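Local coordinates for Sys-1 protein (PDB 3C2G) that acts as a beta-catenin of the Wnt asymmetry pathway, binding the TCF factor POP-1 directly and activating or repressing target genes as a transcription coregulator, at residues M104-E109 and A161-F166; M149-K152 and L156-E159. All blocks are in the same frame, centred on the assembly; numbering follows the deposited sequence.

Contact 1 of 2, residues M104-E109 and A161-F166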
loop_
_atom_site.group_PDB
_atom_site.type_symbol
_atom_site.label_atom_id
_atom_site.label_comp_id
_atom_site.label_asym_id
_atom_site.label_seq_id
_atom_site.Cartn_x
_atom_site.Cartn_y
_atom_site.Cartn_z
HETATM N N MSE A 104 -10.616 -33.215 -8.395
HETATM C CA MSE A 104 -11.862 -33.600 -7.725
HETATM C C MSE A 104 -12.812 -32.428 -7.573
HETATM O O MSE A 104 -14.022 -32.607 -7.496
HETATM C CB MSE A 104 -11.591 -34.202 -6.345
HETATM C CG MSE A 104 -10.872 -35.554 -6.371
HETATM SE SE MSE A 104 -11.799 -36.933 -7.442
HETATM C CE MSE A 104 -13.429 -37.096 -6.380
ATOM N N PHE A 105 -12.254 -31.223 -7.520
ATOM C CA PHE A 105 -13.049 -30.027 -7.323
ATOM C C PHE A 105 -13.726 -29.547 -8.594
ATOM O O PHE A 105 -14.674 -28.755 -8.538
ATOM C CB PHE A 105 -12.193 -28.921 -6.734
ATOM C CG PHE A 105 -11.982 -29.052 -5.263
ATOM C CD1 PHE A 105 -12.876 -28.466 -4.369
ATOM C CD2 PHE A 105 -10.890 -29.763 -4.765
ATOM C CE1 PHE A 105 -12.674 -28.581 -3.001
ATOM C CE2 PHE A 105 -10.689 -29.882 -3.403
ATOM C CZ PHE A 105 -11.578 -29.293 -2.519
ATOM N N CYS A 106 -13.242 -30.035 -9.732
ATOM C CA CYS A 106 -13.797 -29.687 -11.029
ATOM C C CYS A 106 -15.254 -30.141 -11.172
ATOM O O CYS A 106 -15.569 -31.303 -10.929
ATOM C CB CYS A 106 -12.939 -30.283 -12.136
ATOM S SG CYS A 106 -13.492 -29.808 -13.771
ATOM N N PRO A 107 -16.152 -29.217 -11.565
ATOM C CA PRO A 107 -17.566 -29.585 -11.621
ATOM C C PRO A 107 -17.856 -30.550 -12.777
ATOM O O PRO A 107 -17.312 -30.390 -13.873
ATOM C CB PRO A 107 -18.271 -28.240 -11.821
ATOM C CG PRO A 107 -17.259 -27.369 -12.475
ATOM C CD PRO A 107 -15.919 -27.821 -11.981
ATOM N N ARG A 108 -18.682 -31.557 -12.515
ATOM C CA ARG A 108 -19.050 -32.537 -13.533
ATOM C C ARG A 108 -20.527 -32.414 -13.906
ATOM O O ARG A 108 -20.897 -32.693 -15.046
ATOM C CB ARG A 108 -18.729 -33.958 -13.062
ATOM N N GLU A 109 -21.353 -31.981 -12.949
ATOM C CA GLU A 109 -22.806 -31.862 -13.136
ATOM C C GLU A 109 -23.333 -30.430 -12.982
ATOM O O GLU A 109 -24.456 -30.132 -13.398
ATOM C CB GLU A 109 -23.545 -32.790 -12.165
ATOM N N ALA A 161 -8.319 -22.275 -8.217
ATOM C CA ALA A 161 -9.008 -20.989 -8.103
ATOM C C ALA A 161 -10.283 -20.941 -8.934
ATOM O O ALA A 161 -11.330 -20.553 -8.427
ATOM C CB ALA A 161 -8.077 -19.843 -8.471
ATOM N N GLN A 162 -10.207 -21.359 -10.195
ATOM C CA GLN A 162 -11.388 -21.376 -11.056
ATOM C C GLN A 162 -12.509 -22.272 -10.514
ATOM O O GLN A 162 -13.671 -21.863 -10.499
ATOM C CB GLN A 162 -11.023 -21.768 -12.491
ATOM C CG GLN A 162 -12.166 -21.571 -13.491
ATOM C CD GLN A 162 -11.755 -21.852 -14.939
ATOM O OE1 GLN A 162 -10.621 -21.565 -15.348
ATOM N NE2 GLN A 162 -12.688 -22.403 -15.726
ATOM N N HIS A 163 -12.154 -23.476 -10.058
ATOM C CA HIS A 163 -13.122 -24.412 -9.464
ATOM C C HIS A 163 -13.892 -23.831 -8.274
ATOM O O HIS A 163 -15.039 -24.201 -8.027
ATOM C CB HIS A 163 -12.434 -25.711 -9.026
ATOM C CG HIS A 163 -11.759 -26.457 -10.138
ATOM N ND1 HIS A 163 -10.651 -27.251 -9.932
ATOM C CD2 HIS A 163 -12.029 -26.522 -11.465
ATOM C CE1 HIS A 163 -10.272 -27.780 -11.081
ATOM N NE2 HIS A 163 -11.090 -27.352 -12.027
ATOM N N LEU A 164 -13.253 -22.927 -7.541
ATOM C CA LEU A 164 -13.837 -22.330 -6.344
ATOM C C LEU A 164 -14.831 -21.203 -6.606
ATOM O O LEU A 164 -15.620 -20.858 -5.725
ATOM C CB LEU A 164 -12.731 -21.824 -5.422
ATOM C CG LEU A 164 -11.811 -22.901 -4.859
ATOM C CD1 LEU A 164 -10.788 -22.285 -3.951
ATOM C CD2 LEU A 164 -12.615 -23.980 -4.129
ATOM N N LYS A 165 -14.799 -20.626 -7.803
ATOM C CA LYS A 165 -15.646 -19.479 -8.100
ATOM C C LYS A 165 -17.033 -19.887 -8.555
ATOM O O LYS A 165 -17.313 -19.952 -9.749
ATOM C CB LYS A 165 -14.969 -18.550 -9.108
ATOM C CG LYS A 165 -13.831 -17.759 -8.483
ATOM C CD LYS A 165 -12.838 -17.299 -9.513
ATOM C CE LYS A 165 -11.474 -17.158 -8.871
ATOM N NZ LYS A 165 -10.505 -16.589 -9.821
ATOM N N PHE A 166 -17.890 -20.183 -7.581
ATOM C CA PHE A 166 -19.302 -20.455 -7.830
ATOM C C PHE A 166 -20.146 -19.860 -6.710
ATOM O O PHE A 166 -19.712 -19.816 -5.562
ATOM C CB PHE A 166 -19.579 -21.960 -8.038
ATOM C CG PHE A 166 -19.132 -22.847 -6.894
ATOM C CD1 PHE A 166 -20.066 -23.486 -6.094
ATOM C CD2 PHE A 166 -17.775 -23.074 -6.644
ATOM C CE1 PHE A 166 -19.658 -24.320 -5.047
ATOM C CE2 PHE A 166 -17.361 -23.904 -5.587
ATOM C CZ PHE A 166 -18.304 -24.525 -4.793
#

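Contact 2 of 2, residues M149-K152 and L156-E159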
loop_
_atom_site.group_PDB
_atom_site.type_symbol
_atom_site.label_atom_id
_atom_site.label_comp_id
_atom_site.label_asym_id
_atom_site.label_seq_id
_atom_site.Cartn_x
_atom_site.Cartn_y
_atom_site.Cartn_z
HETATM N N MSE A 149 -1.938 -23.022 0.764
HETATM C CA MSE A 149 -0.589 -22.737 1.220
HETATM C C MSE A 149 0.404 -23.694 0.581
HETATM O O MSE A 149 1.587 -23.392 0.489
HETATM C CB MSE A 149 -0.487 -22.801 2.748
HETATM C CG MSE A 149 -1.334 -21.759 3.513
HETATM SE SE MSE A 149 -1.289 -19.908 2.810
HETATM C CE MSE A 149 0.654 -19.565 2.862
ATOM N N GLY A 150 -0.084 -24.835 0.111
ATOM C CA GLY A 150 0.803 -25.915 -0.296
ATOM C C GLY A 150 1.207 -25.977 -1.752
ATOM O O GLY A 150 2.389 -26.087 -2.055
ATOM N N VAL A 151 0.236 -25.924 -2.658
ATOM C CA VAL A 151 0.529 -26.191 -4.069
ATOM C C VAL A 151 1.378 -25.087 -4.692
ATOM O O VAL A 151 1.021 -23.908 -4.658
ATOM C CB VAL A 151 -0.738 -26.505 -4.926
ATOM C CG1 VAL A 151 -1.522 -27.652 -4.326
ATOM C CG2 VAL A 151 -1.633 -25.292 -5.073
ATOM N N LYS A 152 2.515 -25.496 -5.242
ATOM C CA LYS A 152 3.482 -24.574 -5.817
ATOM C C LYS A 152 3.255 -24.304 -7.301
ATOM O O LYS A 152 3.395 -23.165 -7.748
ATOM C CB LYS A 152 4.905 -25.075 -5.571
ATOM C CG LYS A 152 5.568 -24.472 -4.330
ATOM C CD LYS A 152 7.053 -24.197 -4.587
ATOM C CE LYS A 152 7.240 -23.121 -5.670
ATOM N NZ LYS A 152 8.596 -23.155 -6.283
ATOM N N LEU A 156 -1.720 -25.188 -11.676
ATOM C CA LEU A 156 -2.581 -25.900 -10.740
ATOM C C LEU A 156 -3.319 -24.942 -9.797
ATOM O O LEU A 156 -4.531 -25.065 -9.604
ATOM C CB LEU A 156 -1.762 -26.921 -9.953
ATOM C CG LEU A 156 -2.484 -28.221 -9.623
ATOM C CD1 LEU A 156 -2.865 -28.955 -10.908
ATOM C CD2 LEU A 156 -1.622 -29.097 -8.710
ATOM N N ARG A 157 -2.588 -23.981 -9.234
ATOM C CA ARG A 157 -3.193 -22.883 -8.471
ATOM C C ARG A 157 -4.348 -22.213 -9.215
ATOM O O ARG A 157 -5.452 -22.098 -8.677
ATOM C CB ARG A 157 -2.146 -21.841 -8.125
ATOM C CG ARG A 157 -1.206 -22.264 -7.040
ATOM C CD ARG A 157 -0.473 -21.065 -6.504
ATOM N NE ARG A 157 -0.285 -21.187 -5.067
ATOM C CZ ARG A 157 -0.968 -20.511 -4.152
ATOM N NH1 ARG A 157 -1.889 -19.625 -4.507
ATOM N NH2 ARG A 157 -0.707 -20.710 -2.873
ATOM N N THR A 158 -4.081 -21.783 -10.446
ATOM C CA THR A 158 -5.088 -21.192 -11.335
ATOM C C THR A 158 -6.320 -22.082 -11.548
ATOM O O THR A 158 -7.453 -21.594 -11.501
ATOM C CB THR A 158 -4.454 -20.818 -12.703
ATOM O OG1 THR A 158 -3.505 -19.758 -12.515
ATOM C CG2 THR A 158 -5.510 -20.372 -13.715
ATOM N N GLU A 159 -6.097 -23.375 -11.792
ATOM C CA GLU A 159 -7.193 -24.339 -11.957
ATOM C C GLU A 159 -8.070 -24.400 -10.707
ATOM O O GLU A 159 -9.300 -24.302 -10.791
ATOM C CB GLU A 159 -6.656 -25.742 -12.239
ATOM C CG GLU A 159 -6.182 -25.976 -13.655
ATOM C CD GLU A 159 -5.913 -27.455 -13.954
ATOM O OE1 GLU A 159 -5.211 -27.732 -14.955
ATOM O OE2 GLU A 159 -6.407 -28.338 -13.197
#

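Contact 1 of 2, residues M104-E109 and A161-F166
His163 lays one face of its imidazole over the backbone and CB of Cys106, joining the last turn of helix 154-164 to the loop that follows helix 98-103. Both helices belong to the armadillo domain, an all-helical superhelical stack, and the contact ties two places in it that are about fifty residues apart along the chain. CA of Cys106 sits 3.6 Å above the imidazole plane, over the middle of the ring. The CB methylene continues across the same ring as a CH-pi contact, 3.9 Å from the centroid and 29° off the normal. Because SG is anti to the backbone N (chi1 -176°), the sulfur stands out past the NE2 side of the ring and meets it obliquely in a sulfur-aromatic contact, 4.6 Å from the centroid. Pro107 approaches the ring obliquely, its side chain crossing that of His163 at about a right angle, with CD 4.1 Å from CD2 of His163.

Phe105 closes the near end of the patch. Its CB lies 3.9 Å from ND1 of His163, but its ring turns off toward the interior, where it packs edge-to-face on Phe160 and Phe115 and also touches Ile147 of helix 134-150. Phe105 thus touches the histidine through its CB and the buried aromatic cluster through its ring. Beyond the ring, the carbonyl oxygen of His163 accepts a hydrogen bond from Arg116, so helix 115-122 also holds the end of helix 154-164. The two segments meet by van der Waals and CH-pi contact, with the oblique sulfur approach beside it, and at the ring's outer end NE2 of His163 approaches CB of Cys106 to 3.5 Å.

Contact 2 of 2, residues M149-K152 and L156-E159
This is a local contact across a tight corner, where the chain leaves helix 134-150 and turns into helix 154-164: a side chain from the second helix reaches back to the backbone that has just ended the first. The reaching group is Arg157. Its NE donates to the carbonyl oxygen of Val151, with 3.0 Å between Arg157 NE and Val151 O. The bond is moderately bent, 145° at the hydrogen, yet from the acceptor's side it arrives almost in line with the C=O bond, at 167°. The oxygen lies at the guanidinium edge, tilted about 20° from its plane.

Val151 is the first residue after helix 134-150 to leave helical backbone angles, so its carbonyl belongs to the corner itself. Successive helices joined by short turns of this kind build the armadillo superhelix, and here the arginine fastens one such turn to the first part of the helix that follows it. Asn153 works in the same corner, its OD1 accepting from the backbone N of Leu156.

The aliphatic part of Arg157 does the rest. Its CG rests 3.6 Å from CG2 of Val151, and the bend of the chain at chi3 carries NE on past that methyl to the oxygen. CD of Arg157 passes 3.7 Å from the same oxygen. A leucine in place of Arg157 would probably leave the Val151 carbonyl without this donor and the corner less firmly fixed. Val151 also packs against Ile98 of helix 98-103, which Leu156 touches too, while the NH2 end of Arg157 extends toward Met149, 4.5 Å from its backbone N.

Helix 154-164 takes part in both contacts: contact 2 uses its beginning and contact 1 its end, with centres about 14 Å apart. Neither is wholly core or surface; each combines one buried residue, Phe105 or Val151, with more exposed neighbours. Contact 1 is the long-range one, bringing a loop from earlier in the chain against the helix through CH-pi and van der Waals packing on one histidine ring. Contact 2 spans only a short turn between consecutive helices and adds a side-chain-to-backbone hydrogen bond to its hydrophobic touch. Helix 98-103 relates to both: its residues meet Val151 and Leu156, and the loop after it supplies Phe105 and Cys106.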